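Local structure of glutathione S-transferase (Bombyx mori, 4E8H) at residues D86-K91 with M158-I163. The protein probably catalyses the conjugation of glutathione to electrophilic compounds, as a homodimeric glutathione transferase that binds glutathione. Residues are numbered along the deposited sequence; the frame is centred on the assembly and turned at random.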
# COMPACT_ATOMS: atom_id res chain seq x y z
N ASP B 86 7.85 -19.86 -4.32
CA ASP B 86 7.38 -18.48 -4.42
C ASP B 86 6.03 -18.35 -5.12
O ASP B 86 5.68 -17.27 -5.58
CB ASP B 86 8.44 -17.60 -5.09
CG ASP B 86 8.72 -18.01 -6.54
OD1 ASP B 86 8.25 -19.09 -6.98
OD2 ASP B 86 9.42 -17.25 -7.24
N SER B 87 5.26 -19.43 -5.20
CA SER B 87 3.99 -19.44 -5.94
C SER B 87 2.97 -18.40 -5.46
O SER B 87 2.22 -17.84 -6.26
CB SER B 87 3.36 -20.83 -5.93
OG SER B 87 2.93 -21.20 -4.63
N LEU B 88 2.96 -18.15 -4.15
CA LEU B 88 2.08 -17.14 -3.54
C LEU B 88 2.54 -15.70 -3.80
O LEU B 88 1.79 -14.75 -3.57
CB LEU B 88 1.97 -17.35 -2.03
CG LEU B 88 0.89 -18.22 -1.37
CD1 LEU B 88 0.85 -17.92 0.13
CD2 LEU B 88 -0.49 -18.02 -1.99
N TYR B 89 3.79 -15.55 -4.26
CA TYR B 89 4.40 -14.24 -4.46
C TYR B 89 5.68 -14.41 -5.29
O TYR B 89 6.78 -14.27 -4.76
CB TYR B 89 4.68 -13.58 -3.10
CG TYR B 89 5.05 -12.11 -3.14
CD1 TYR B 89 4.23 -11.17 -3.77
CD2 TYR B 89 6.21 -11.65 -2.51
CE1 TYR B 89 4.56 -9.81 -3.79
CE2 TYR B 89 6.55 -10.29 -2.52
CZ TYR B 89 5.72 -9.38 -3.17
OH TYR B 89 6.06 -8.05 -3.18
N PRO B 90 5.53 -14.74 -6.59
CA PRO B 90 6.66 -15.11 -7.46
C PRO B 90 7.71 -14.02 -7.60
O PRO B 90 7.41 -12.83 -7.43
CB PRO B 90 5.99 -15.38 -8.81
CG PRO B 90 4.66 -14.72 -8.74
CD PRO B 90 4.25 -14.85 -7.32
N LYS B 91 8.93 -14.43 -7.91
CA LYS B 91 10.06 -13.51 -7.95
C LYS B 91 10.25 -12.85 -9.31
O LYS B 91 10.92 -11.81 -9.41
CB LYS B 91 11.33 -14.20 -7.46
CG LYS B 91 11.32 -14.41 -5.96
CD LYS B 91 12.58 -15.09 -5.46
CE LYS B 91 12.48 -15.29 -3.96
NZ LYS B 91 13.79 -15.61 -3.34
N MET B 158 -3.32 -18.44 -7.26
CA MET B 158 -3.66 -17.66 -6.07
C MET B 158 -2.40 -17.02 -5.47
O MET B 158 -1.34 -17.66 -5.43
CB MET B 158 -4.37 -18.52 -5.03
CG MET B 158 -5.00 -17.73 -3.88
SD MET B 158 -5.72 -18.76 -2.58
CE MET B 158 -4.25 -19.37 -1.76
N THR B 159 -2.51 -15.77 -5.04
CA THR B 159 -1.40 -15.04 -4.43
C THR B 159 -1.82 -14.38 -3.12
O THR B 159 -2.99 -14.47 -2.73
CB THR B 159 -0.81 -13.97 -5.40
OG1 THR B 159 -1.82 -13.01 -5.73
CG2 THR B 159 -0.28 -14.62 -6.68
N VAL B 160 -0.88 -13.73 -2.44
CA VAL B 160 -1.19 -12.97 -1.22
C VAL B 160 -2.24 -11.89 -1.49
O VAL B 160 -3.01 -11.53 -0.59
CB VAL B 160 0.07 -12.34 -0.56
CG1 VAL B 160 0.97 -13.43 0.02
CG2 VAL B 160 0.85 -11.47 -1.55
N ALA B 161 -2.28 -11.40 -2.73
CA ALA B 161 -3.27 -10.41 -3.14
C ALA B 161 -4.71 -10.93 -3.03
O ALA B 161 -5.58 -10.22 -2.53
CB ALA B 161 -2.97 -9.90 -4.54
N ASP B 162 -4.94 -12.17 -3.48
CA ASP B 162 -6.25 -12.83 -3.31
C ASP B 162 -6.63 -12.99 -1.85
O ASP B 162 -7.79 -12.80 -1.48
CB ASP B 162 -6.26 -14.21 -3.97
CG ASP B 162 -5.98 -14.16 -5.45
OD1 ASP B 162 -6.91 -13.85 -6.22
OD2 ASP B 162 -4.83 -14.44 -5.84
N ILE B 163 -5.65 -13.34 -1.02
CA ILE B 163 -5.89 -13.60 0.40
C ILE B 163 -6.35 -12.35 1.16
O ILE B 163 -7.30 -12.41 1.93
CB ILE B 163 -4.66 -14.29 1.08
CG1 ILE B 163 -4.34 -15.62 0.39
CG2 ILE B 163 -4.91 -14.49 2.58
CD1 ILE B 163 -3.13 -16.37 0.96
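Leu88 and Thr159 bring their backbones together, CA to CA 4.2 Å, where the type I turn Asp86-Tyr89 meets the N-terminus of helix 160-174. One hydrogen bond joins the two backbones: Val160 N donates to Leu88 O at 3.1 Å, with an N-H...O angle of 154°. The donor lies in the carbonyl plane. An outside carbonyl thus takes up an N-H of the first helical turn, and the partly negative Leu88 O would probably sit well at the positive end of the helix dipole. The same oxygen also rests against Thr159 CB at 3.3 Å.

The Leu88 side chain carries most of the apolar contact. Leu88 CD2 rests against Met158 O at 3.6 Å and also meets two methyls, Met158 CE at 4.0 Å and Ile163 CD1. Met158 runs extended and then bends at its last torsion (chi3 74°), which brings CE to this branch. Val27 of helix 16-27 also packs on Leu88. On the Tyr89 side, Val160 CG2 lies obliquely against ring atom CD1 at 4.1 Å. The phenol hydroxyl points on to helix 93-124, where it hydrogen-bonds Asp100.

Thr159 is the N-cap, and with Asp162 it forms a capping box. Thr159 N donates to the anti lone pair of Asp162 OD2 at 2.8 Å. Thr159 OG1 accepts a weak capping bond from Ala161 N. Asp162 OD1 is held by Val153 N and Trp188 NE1, so both carboxylate oxygens are engaged.

The contact joins the interdomain linker of the glutathione transferase fold, which follows the thioredoxin-like domain, to a capping-box helix start in the all-helical C-terminal domain.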